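Local structure of SusD homolog (4MRU) at residues Glu410-Glu413 with Arg414-Gln418; Tyr258-Ala262 with Asp263-Tyr267; Ala457-Arg460 with Arg461-Pro465. The protein probably binds mucin O-glycans as a SusD-like outer-membrane lipoprotein, helping the gut bacterium Bacteroides thetaiotaomicron to capture them. One frame throughout, in Å; residues are numbered along the deposited sequence.

In the fold
Along the chain the order is interaction 2, interaction 1, interaction 3. Interaction 2 joins strand 258-260 to helix 262-270, interaction 1 lies wholly within helix 408-423, and interaction 3 lies in the loop between helices 427-437 and 466-471. Interactions 1 and 2 have centres about 18 Å apart and touch directly, Thr417 CG2 packing 3.7 Å from Tyr267 CD2, so helices 262-270 and 408-423 meet there. Interaction 3 stands apart: its centre is about 24 Å from that of interaction 1 and about 21 Å from that of interaction 2. The three therefore sample a largely helical, TPR-like SusD fold at a helix, a helix start and a long connecting loop.

Interaction 1: Glu410-Glu413 with Arg414-Gln418; sequences ENLE and RIITQ
Arg414 and Glu410, four residues apart on helix 408-423, form an i to i+4 salt bridge along one of the helices of this TPR-like SusD fold. The guanidinium meets a single carboxylate oxygen with two nitrogens. Glu410 OE2 accepts from Arg414 NH1, 2.9 Å away, on its anti lone pair, while Arg414 NH2 reaches Glu410 OE2 at 3.2 Å from above the carboxylate plane. OE2 sits in the guanidinium plane, yet the two flat groups stand 75° apart. NH1 also gives a hydrogen bond to Asn411 OD1, 3.0 Å away, approaching above the amide plane. With Arg414 CG between its own backbone N and carbonyl carbon (chi1 55°), the chain heads back toward the preceding turn, and a bend at chi3 brings NH1 to both acceptors. Asn401 ND2 adds a further donor to Glu410 OE2, Asn401 O accepts from Asn411 ND2, and Thr397 O accepts from Arg414 NE. The charged end is thus tied down on several sides. A bound magnesium ion lies about 10 Å from the Arg414 side chain, so it is no partner.

At Ile415 the contact is mainly backbone: its N donates to Asn411 O, and Ile415 CG1 is close to the same oxygen. Ile416 repeats the helical bond, to Leu412 O, and lies alongside Leu412, with Ile416 CG1 3.9 Å from Leu412 CD1; both side chains also touch Glu336 of helix 327-339.

Thr417 turns its hydroxyl back onto the helix, OG1 beside its own backbone N (chi1 -66°). Two donors from this one residue therefore share a carbonyl and come from opposite faces of its plane: Thr417 N is 2.8 Å from Glu413 O, and Thr417 OG1 donates to Glu413 O at 2.7 Å.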
ATOM      1  N   GLU A 410     -18.226 -12.565  -2.655  1.00 19.67           N
ATOM      2  CA  GLU A 410     -17.802 -13.102  -1.366  1.00 19.55           C
ATOM      3  C   GLU A 410     -16.364 -13.649  -1.416  1.00 21.26           C
ATOM      4  O   GLU A 410     -15.563 -13.426  -0.485  1.00 18.77           O
ATOM      5  CB  GLU A 410     -18.770 -14.182  -0.863  1.00 21.44           C
ATOM      6  CG  GLU A 410     -18.479 -14.638   0.566  1.00 20.19           C
ATOM      7  CD  GLU A 410     -19.231 -15.899   0.976  1.00 25.05           C
ATOM      8  OE1 GLU A 410     -20.471 -15.799   1.127  1.00 29.77           O
ATOM      9  OE2 GLU A 410     -18.593 -16.979   1.166  1.00 20.61           O
ATOM     10  N   ASN A 411     -16.014 -14.362  -2.485  1.00 19.83           N
ATOM     11  CA  ASN A 411     -14.698 -14.924  -2.558  1.00 19.79           C
ATOM     12  C   ASN A 411     -13.671 -13.801  -2.811  1.00 18.14           C
ATOM     13  O   ASN A 411     -12.572 -13.858  -2.320  1.00 17.30           O
ATOM     14  CB  ASN A 411     -14.615 -16.064  -3.625  1.00 20.17           C
ATOM     15  CG  ASN A 411     -15.055 -17.418  -3.065  1.00 21.32           C
ATOM     16  OD1 ASN A 411     -14.824 -17.724  -1.890  1.00 21.71           O
ATOM     17  ND2 ASN A 411     -15.716 -18.203  -3.881  1.00 19.28           N
ATOM     18  N   LEU A 412     -14.063 -12.771  -3.555  1.00 18.04           N
ATOM     19  CA  LEU A 412     -13.186 -11.623  -3.748  1.00 18.52           C
ATOM     20  C   LEU A 412     -12.937 -10.939  -2.387  1.00 19.74           C
ATOM     21  O   LEU A 412     -11.805 -10.590  -2.039  1.00 19.44           O
ATOM     22  CB  LEU A 412     -13.785 -10.640  -4.744  1.00 18.03           C
ATOM     23  CG  LEU A 412     -13.019  -9.337  -4.966  1.00 18.62           C
ATOM     24  CD1 LEU A 412     -11.654  -9.612  -5.554  1.00 19.60           C
ATOM     25  CD2 LEU A 412     -13.815  -8.386  -5.876  1.00 19.36           C
ATOM     26  N   GLU A 413     -14.000 -10.831  -1.609  1.00 16.73           N
ATOM     27  CA  GLU A 413     -13.915 -10.230  -0.299  1.00 18.37           C
ATOM     28  C   GLU A 413     -12.890 -10.965   0.596  1.00 19.63           C
ATOM     29  O   GLU A 413     -12.069 -10.309   1.229  1.00 18.30           O
ATOM     30  CB  GLU A 413     -15.289 -10.172   0.371  1.00 18.93           C
ATOM     31  CG  GLU A 413     -15.253  -9.522   1.756  1.00 21.18           C
ATOM     32  CD  GLU A 413     -16.596  -9.391   2.406  1.00 25.43           C
ATOM     33  OE1 GLU A 413     -17.608  -9.972   1.872  1.00 25.81           O
ATOM     34  OE2 GLU A 413     -16.634  -8.740   3.497  1.00 25.28           O
ATOM     35  N   ARG A 414     -12.909 -12.296   0.626  1.00 16.88           N
ATOM     36  CA  ARG A 414     -11.915 -13.025   1.438  1.00 18.20           C
ATOM     37  C   ARG A 414     -10.503 -12.941   0.811  1.00 16.89           C
ATOM     38  O   ARG A 414      -9.550 -12.813   1.553  1.00 18.82           O
ATOM     39  CB  ARG A 414     -12.336 -14.482   1.761  1.00 22.92           C
ATOM     40  CG  ARG A 414     -12.686 -15.390   0.614  1.00 21.84           C
ATOM     41  CD  ARG A 414     -12.874 -16.816   1.131  1.00 22.77           C
ATOM     42  NE  ARG A 414     -13.851 -16.860   2.207  1.00 20.36           N
ATOM     43  CZ  ARG A 414     -15.173 -16.879   2.025  1.00 23.51           C
ATOM     44  NH1 ARG A 414     -15.696 -16.838   0.802  1.00 20.75           N
ATOM     45  NH2 ARG A 414     -15.979 -16.891   3.056  1.00 20.64           N
ATOM     46  N   ILE A 415     -10.372 -12.988  -0.522  1.00 16.73           N
ATOM     47  CA  ILE A 415      -9.057 -12.828  -1.137  1.00 15.67           C
ATOM     48  C   ILE A 415      -8.455 -11.479  -0.692  1.00 17.41           C
ATOM     49  O   ILE A 415      -7.339 -11.406  -0.231  1.00 15.96           O
ATOM     50  CB  ILE A 415      -9.124 -12.904  -2.666  1.00 18.77           C
ATOM     51  CG1 ILE A 415      -9.474 -14.329  -3.118  1.00 20.22           C
ATOM     52  CG2 ILE A 415      -7.816 -12.408  -3.287  1.00 20.50           C
ATOM     53  CD1 ILE A 415      -9.841 -14.431  -4.561  1.00 18.12           C
ATOM     54  N   ILE A 416      -9.224 -10.409  -0.779  1.00 16.15           N
ATOM     55  CA  ILE A 416      -8.698  -9.102  -0.494  1.00 16.55           C
ATOM     56  C   ILE A 416      -8.515  -8.915   1.007  1.00 15.71           C
ATOM     57  O   ILE A 416      -7.530  -8.288   1.480  1.00 18.01           O
ATOM     58  CB  ILE A 416      -9.620  -7.998  -1.057  1.00 15.56           C
ATOM     59  CG1 ILE A 416      -9.713  -8.043  -2.593  1.00 18.24           C
ATOM     60  CG2 ILE A 416      -9.129  -6.627  -0.606  1.00 17.72           C
ATOM     61  CD1 ILE A 416      -8.409  -7.869  -3.362  1.00 20.14           C
ATOM     62  N   THR A 417      -9.421  -9.471   1.791  1.00 16.04           N
ATOM     63  CA  THR A 417      -9.263  -9.407   3.268  1.00 15.77           C
ATOM     64  C   THR A 417      -7.976 -10.090   3.711  1.00 17.43           C
ATOM     65  O   THR A 417      -7.199  -9.548   4.507  1.00 20.07           O
ATOM     66  CB  THR A 417     -10.459 -10.027   3.974  1.00 15.78           C
ATOM     67  OG1 THR A 417     -11.616  -9.231   3.706  1.00 19.24           O
ATOM     68  CG2 THR A 417     -10.255 -10.059   5.489  1.00 15.22           C
ATOM     69  N   GLN A 418      -7.747 -11.292   3.200  1.00 17.16           N
ATOM     70  CA  GLN A 418      -6.499 -12.015   3.528  1.00 16.94           C
ATOM     71  C   GLN A 418      -5.243 -11.307   2.991  1.00 16.69           C
ATOM     72  O   GLN A 418      -4.212 -11.256   3.652  1.00 15.67           O
ATOM     73  CB  GLN A 418      -6.610 -13.459   3.057  1.00 16.59           C
ATOM     74  CG  GLN A 418      -7.542 -14.255   3.959  1.00 18.28           C
ATOM     75  CD  GLN A 418      -7.029 -14.316   5.395  1.00 19.27           C
ATOM     76  OE1 GLN A 418      -5.820 -14.550   5.659  1.00 19.51           O
ATOM     77  NE2 GLN A 418      -7.938 -14.258   6.314  1.00 19.13           N
TER

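Interaction 2: Tyr258-Ala262 with Asp263-Tyr267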
ATOM      1  N   TYR A 258       1.573   6.569  17.139  1.00 19.28           N
ATOM      2  CA  TYR A 258       0.587   5.697  16.491  1.00 17.30           C
ATOM      3  C   TYR A 258       0.404   4.401  17.251  1.00 18.88           C
ATOM      4  O   TYR A 258       1.370   3.826  17.795  1.00 20.09           O
ATOM      5  CB  TYR A 258       0.976   5.374  15.020  1.00 19.50           C
ATOM      6  CG  TYR A 258       1.290   6.635  14.284  1.00 21.28           C
ATOM      7  CD1 TYR A 258       0.277   7.419  13.766  1.00 20.78           C
ATOM      8  CD2 TYR A 258       2.601   7.159  14.279  1.00 20.66           C
ATOM      9  CE1 TYR A 258       0.562   8.660  13.181  1.00 21.45           C
ATOM     10  CE2 TYR A 258       2.868   8.407  13.706  1.00 18.49           C
ATOM     11  CZ  TYR A 258       1.842   9.132  13.175  1.00 18.58           C
ATOM     12  OH  TYR A 258       2.104  10.364  12.663  1.00 18.44           O
ATOM     13  N   ARG A 259      -0.831   3.901  17.244  1.00 17.47           N
ATOM     14  CA  ARG A 259      -1.095   2.560  17.720  1.00 19.05           C
ATOM     15  C   ARG A 259      -1.985   1.862  16.701  1.00 20.30           C
ATOM     16  O   ARG A 259      -2.509   2.465  15.771  1.00 23.57           O
ATOM     17  CB  ARG A 259      -1.728   2.561  19.126  1.00 19.39           C
ATOM     18  CG  ARG A 259      -0.842   3.051  20.266  1.00 20.16           C
ATOM     19  CD  ARG A 259       0.222   2.019  20.484  1.00 21.64           C
ATOM     20  NE  ARG A 259       1.269   2.286  21.479  1.00 23.27           N
ATOM     21  CZ  ARG A 259       2.532   2.625  21.203  1.00 24.50           C
ATOM     22  NH1 ARG A 259       2.929   2.930  19.971  1.00 23.06           N
ATOM     23  NH2 ARG A 259       3.406   2.674  22.188  1.00 27.45           N
ATOM     24  N   VAL A 260      -2.150   0.580  16.901  1.00 19.93           N
ATOM     25  CA  VAL A 260      -2.884  -0.237  15.981  1.00 20.31           C
ATOM     26  C   VAL A 260      -4.373   0.095  16.002  1.00 20.65           C
ATOM     27  O   VAL A 260      -4.969   0.343  17.048  1.00 18.96           O
ATOM     28  CB  VAL A 260      -2.646  -1.743  16.299  1.00 21.80           C
ATOM     29  CG1 VAL A 260      -3.423  -2.615  15.337  1.00 23.10           C
ATOM     30  CG2 VAL A 260      -1.178  -2.059  16.211  1.00 22.99           C
ATOM     31  N   GLY A 261      -4.966   0.065  14.808  1.00 20.11           N
ATOM     32  CA  GLY A 261      -6.346   0.385  14.606  1.00 19.96           C
ATOM     33  C   GLY A 261      -7.315  -0.742  14.928  1.00 20.71           C
ATOM     34  O   GLY A 261      -6.947  -1.931  14.958  1.00 18.47           O
ATOM     35  N   ALA A 262      -8.573  -0.354  15.155  1.00 18.43           N
ATOM     36  CA  ALA A 262      -9.597  -1.281  15.563  1.00 19.12           C
ATOM     37  C   ALA A 262      -9.865  -2.332  14.488  1.00 22.20           C
ATOM     38  O   ALA A 262     -10.148  -3.494  14.803  1.00 21.62           O
ATOM     39  CB  ALA A 262     -10.877  -0.541  15.863  1.00 19.96           C
ATOM     40  N   ASP A 263      -9.808  -1.914  13.229  1.00 21.19           N
ATOM     41  CA  ASP A 263     -10.274  -2.787  12.146  1.00 23.82           C
ATOM     42  C   ASP A 263      -9.444  -4.035  12.055  1.00 20.34           C
ATOM     43  O   ASP A 263      -9.973  -5.151  12.100  1.00 23.39           O
ATOM     44  CB  ASP A 263     -10.252  -2.057  10.805  1.00 24.14           C
ATOM     45  CG  ASP A 263     -11.042  -0.772  10.839  1.00 34.37           C
ATOM     46  OD1 ASP A 263     -10.491   0.279  11.266  1.00 31.86           O
ATOM     47  OD2 ASP A 263     -12.212  -0.848  10.444  1.00 31.73           O
ATOM     48  N   ILE A 264      -8.136  -3.881  11.946  1.00 21.09           N
ATOM     49  CA  ILE A 264      -7.280  -5.058  11.782  1.00 19.65           C
ATOM     50  C   ILE A 264      -7.348  -5.980  13.018  1.00 24.51           C
ATOM     51  O   ILE A 264      -7.338  -7.209  12.890  1.00 21.39           O
ATOM     52  CB  ILE A 264      -5.840  -4.693  11.425  1.00 22.20           C
ATOM     53  CG1 ILE A 264      -5.091  -5.981  11.013  1.00 23.93           C
ATOM     54  CG2 ILE A 264      -5.145  -3.956  12.579  1.00 22.28           C
ATOM     55  CD1 ILE A 264      -3.865  -5.744  10.202  1.00 27.31           C
ATOM     56  N   ILE A 265      -7.511  -5.404  14.201  1.00 20.14           N
ATOM     57  CA  ILE A 265      -7.729  -6.212  15.401  1.00 21.33           C
ATOM     58  C   ILE A 265      -9.084  -6.958  15.421  1.00 23.43           C
ATOM     59  O   ILE A 265      -9.143  -8.113  15.863  1.00 25.52           O
ATOM     60  CB  ILE A 265      -7.583  -5.349  16.668  1.00 26.07           C
ATOM     61  CG1 ILE A 265      -6.187  -4.761  16.744  1.00 24.30           C
ATOM     62  CG2 ILE A 265      -7.862  -6.169  17.917  1.00 31.98           C
ATOM     63  CD1 ILE A 265      -5.096  -5.762  17.017  1.00 29.32           C
ATOM     64  N   CYS A 266     -10.163  -6.324  14.958  1.00 21.96           N
ATOM     65  CA  CYS A 266     -11.456  -6.987  14.879  1.00 20.61           C
ATOM     66  C   CYS A 266     -11.410  -8.236  14.016  1.00 18.13           C
ATOM     67  O   CYS A 266     -11.918  -9.295  14.402  1.00 20.46           O
ATOM     68  CB  CYS A 266     -12.528  -6.061  14.284  1.00 21.54           C
ATOM     69  SG  CYS A 266     -13.086  -4.804  15.432  1.00 26.09           S
ATOM     70  N   TYR A 267     -10.808  -8.119  12.833  1.00 17.64           N
ATOM     71  CA  TYR A 267     -10.684  -9.260  11.979  1.00 18.71           C
ATOM     72  C   TYR A 267      -9.758 -10.334  12.605  1.00 17.73           C
ATOM     73  O   TYR A 267     -10.140 -11.474  12.684  1.00 20.31           O
ATOM     74  CB  TYR A 267     -10.122  -8.887  10.616  1.00 20.92           C
ATOM     75  CG  TYR A 267     -11.098  -8.230   9.682  1.00 20.63           C
ATOM     76  CD1 TYR A 267     -11.406  -6.870   9.782  1.00 18.39           C
ATOM     77  CD2 TYR A 267     -11.727  -8.978   8.668  1.00 21.79           C
ATOM     78  CE1 TYR A 267     -12.269  -6.268   8.901  1.00 18.68           C
ATOM     79  CE2 TYR A 267     -12.617  -8.377   7.808  1.00 19.92           C
ATOM     80  CZ  TYR A 267     -12.895  -7.047   7.919  1.00 19.27           C
ATOM     81  OH  TYR A 267     -13.761  -6.503   7.011  1.00 19.51           O
TER
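A strand-to-helix junction brings Val260, the last residue of strand 258-260, against Ile264 and Ile265 in the first turn of helix 262-270, with Gly261 as the N-cap between them. Val260 CG1 does the touching. Chi1 of 180° swings it away from the valine's backbone N, to the side of the helix start, where it lies 3.5 Å from Ile264 CG2 and 3.8 Å from Ile265 CG1. One methyl thus sits against two branches. Both isoleucines cross the valine at about a right angle. Ile265 CG1 also comes within 3.4 Å of Gly261 O.

Helical bonding is under way one residue later: Cys266 N donates to Ala262 O at 2.8 Å, with an N-H...O angle of 157°. Ahead of the helix, Arg259 and Gly261 have backbone bonds to Gly59 and Tyr57, while on the helix side Asp263 OD2 accepts from Leu443 N and Ile264 rests on Trp420 of helix 408-423. The pairing of Val260, just before the cap, with Ile265, four residues beyond it, is that of a hydrophobic staple at a helix N-terminus.

Interaction 3: Ala457-Arg460 with Arg461-Pro465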
ATOM      1  N   ALA A 457     -18.316   6.090   2.348  1.00 19.76           N
ATOM      2  CA  ALA A 457     -17.323   5.703   1.311  1.00 22.00           C
ATOM      3  C   ALA A 457     -15.874   5.971   1.711  1.00 22.45           C
ATOM      4  O   ALA A 457     -14.974   5.352   1.187  1.00 21.36           O
ATOM      5  CB  ALA A 457     -17.623   6.394  -0.014  1.00 24.65           C
ATOM      6  N   GLY A 458     -15.642   6.857   2.675  1.00 20.18           N
ATOM      7  CA  GLY A 458     -14.291   7.153   3.110  1.00 20.01           C
ATOM      8  C   GLY A 458     -13.475   8.020   2.158  1.00 17.85           C
ATOM      9  O   GLY A 458     -14.017   8.589   1.203  1.00 19.84           O
HETATM   10  N   MSE A 459     -12.198   8.153   2.461  1.00 19.98           N
HETATM   11  CA  MSE A 459     -11.293   8.929   1.604  1.00 21.80           C
HETATM   12  C   MSE A 459     -11.045   8.170   0.325  1.00 18.24           C
HETATM   13  O   MSE A 459     -10.670   6.997   0.347  1.00 21.20           O
HETATM   14  CB  MSE A 459      -9.928   9.198   2.216  1.00 23.99           C
HETATM   15  CG  MSE A 459     -10.010  10.164   3.351  1.00 36.51           C
HETATM   16 SE   MSE A 459     -10.188  12.026   2.787  0.75 27.41          SE
HETATM   17  CE  MSE A 459      -8.395  12.823   2.534  1.00 23.00           C
ATOM     18  N   ARG A 460     -11.234   8.851  -0.797  1.00 18.85           N
ATOM     19  CA  ARG A 460     -11.080   8.280  -2.134  1.00 16.85           C
ATOM     20  C   ARG A 460      -9.754   8.684  -2.799  1.00 18.32           C
ATOM     21  O   ARG A 460      -9.284   8.030  -3.714  1.00 16.80           O
ATOM     22  CB  ARG A 460     -12.276   8.703  -2.988  1.00 18.17           C
ATOM     23  CG  ARG A 460     -13.640   8.372  -2.391  1.00 19.71           C
ATOM     24  CD  ARG A 460     -13.746   6.977  -1.779  1.00 20.04           C
ATOM     25  NE  ARG A 460     -13.724   5.946  -2.768  1.00 21.49           N
ATOM     26  CZ  ARG A 460     -13.974   4.658  -2.537  1.00 26.25           C
ATOM     27  NH1 ARG A 460     -14.219   4.200  -1.312  1.00 22.84           N
ATOM     28  NH2 ARG A 460     -13.913   3.813  -3.540  1.00 24.61           N
ATOM     29  N   ARG A 461      -9.135   9.733  -2.267  1.00 18.86           N
ATOM     30  CA  ARG A 461      -7.856  10.217  -2.674  1.00 15.87           C
ATOM     31  C   ARG A 461      -7.408  11.289  -1.682  1.00 17.62           C
ATOM     32  O   ARG A 461      -8.178  11.715  -0.825  1.00 19.83           O
ATOM     33  CB  ARG A 461      -7.923  10.814  -4.075  1.00 16.36           C
ATOM     34  CG  ARG A 461      -8.895  12.003  -4.172  1.00 15.01           C
ATOM     35  CD  ARG A 461      -8.968  12.562  -5.573  1.00 17.65           C
ATOM     36  NE  ARG A 461      -7.776  13.281  -6.000  1.00 19.02           N
ATOM     37  CZ  ARG A 461      -7.495  14.562  -5.727  1.00 20.91           C
ATOM     38  NH1 ARG A 461      -8.298  15.308  -4.975  1.00 20.18           N
ATOM     39  NH2 ARG A 461      -6.373  15.106  -6.213  1.00 21.65           N
ATOM     40  N   LEU A 462      -6.165  11.746  -1.814  1.00 21.57           N
ATOM     41  CA  LEU A 462      -5.667  12.922  -1.101  1.00 19.02           C
ATOM     42  C   LEU A 462      -5.745  14.167  -1.990  1.00 19.25           C
ATOM     43  O   LEU A 462      -5.635  14.067  -3.208  1.00 23.75           O
ATOM     44  CB  LEU A 462      -4.206  12.783  -0.674  1.00 20.34           C
ATOM     45  CG  LEU A 462      -3.856  12.149   0.625  1.00 31.83           C
ATOM     46  CD1 LEU A 462      -2.360  12.361   0.933  1.00 26.23           C
ATOM     47  CD2 LEU A 462      -4.737  12.710   1.736  1.00 31.62           C
HETATM   48  N   MSE A 463      -5.829  15.320  -1.344  1.00 18.15           N
HETATM   49  CA  MSE A 463      -5.944  16.601  -2.023  1.00 20.64           C
HETATM   50  C   MSE A 463      -4.570  17.123  -2.337  1.00 19.70           C
HETATM   51  O   MSE A 463      -3.639  16.845  -1.612  1.00 19.03           O
HETATM   52  CB  MSE A 463      -6.662  17.631  -1.145  1.00 21.35           C
HETATM   53  CG  MSE A 463      -8.086  17.186  -0.853  1.00 23.66           C
HETATM   54 SE   MSE A 463      -8.118  16.207   0.868  0.75 33.94          SE
HETATM   55  CE  MSE A 463      -7.990  17.752   2.100  1.00 28.80           C
ATOM     56  N   TYR A 464      -4.435  17.862  -3.430  1.00 19.69           N
ATOM     57  CA  TYR A 464      -3.132  18.417  -3.818  1.00 21.23           C
ATOM     58  C   TYR A 464      -2.661  19.431  -2.793  1.00 20.75           C
ATOM     59  O   TYR A 464      -3.466  20.030  -2.134  1.00 19.59           O
ATOM     60  CB  TYR A 464      -3.199  19.071  -5.177  1.00 19.65           C
ATOM     61  CG  TYR A 464      -3.508  18.075  -6.302  1.00 20.31           C
ATOM     62  CD1 TYR A 464      -2.671  16.999  -6.558  1.00 17.64           C
ATOM     63  CD2 TYR A 464      -4.595  18.250  -7.122  1.00 20.12           C
ATOM     64  CE1 TYR A 464      -2.913  16.122  -7.623  1.00 19.99           C
ATOM     65  CE2 TYR A 464      -4.875  17.370  -8.173  1.00 17.93           C
ATOM     66  CZ  TYR A 464      -4.030  16.329  -8.437  1.00 19.21           C
ATOM     67  OH  TYR A 464      -4.332  15.500  -9.502  1.00 20.94           O
ATOM     68  N   PRO A 465      -1.351  19.551  -2.607  1.00 23.42           N
ATOM     69  CA  PRO A 465      -0.853  20.445  -1.554  1.00 27.60           C
ATOM     70  C   PRO A 465      -1.031  21.901  -1.937  1.00 26.19           C
ATOM     71  O   PRO A 465      -1.080  22.244  -3.135  1.00 20.95           O
ATOM     72  CB  PRO A 465       0.640  20.081  -1.447  1.00 24.74           C
ATOM     73  CG  PRO A 465       0.993  19.438  -2.704  1.00 24.97           C
ATOM     74  CD  PRO A 465      -0.269  18.834  -3.285  1.00 24.24           C
TER
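Arg460 NH1 donates to Ala457 O at 2.9 Å, with the oxygen close to the guanidinium plane, and this side-chain bond spans a bend in the loop at Gly458, whose phi is positive (75°). The arginine is folded at chi2 and chi3 to get back to that carbonyl, and its NH2 forms a salt bridge with Asp503.

Beyond the bend, the contact between the two segments is made by one methyl. Met459 and Met463 are both selenomethionines, and Met459 CE lies 3.7 Å from Leu462 CD2 and 3.8 Å from Met463 SE. The same methyl comes within 3.5 Å of Arg461 O, a buried carbonyl oxygen that finds no polar partner in the model. The guanidinium of Arg461 is well provided for: Arg461 NH1 makes a salt bridge with Asp494, NE donates to Tyr125 O, and NH2 lies 3.3 Å above the plane of the Tyr464 ring, offset toward its rim.

This loop runs from helix 427-437 to helix 466-471. Met459 and Leu462 rest on Tyr54 and Cys50 of helix 40-54, Arg461 and Tyr464 on helix 473-486, and Pro465 on helix 81-100.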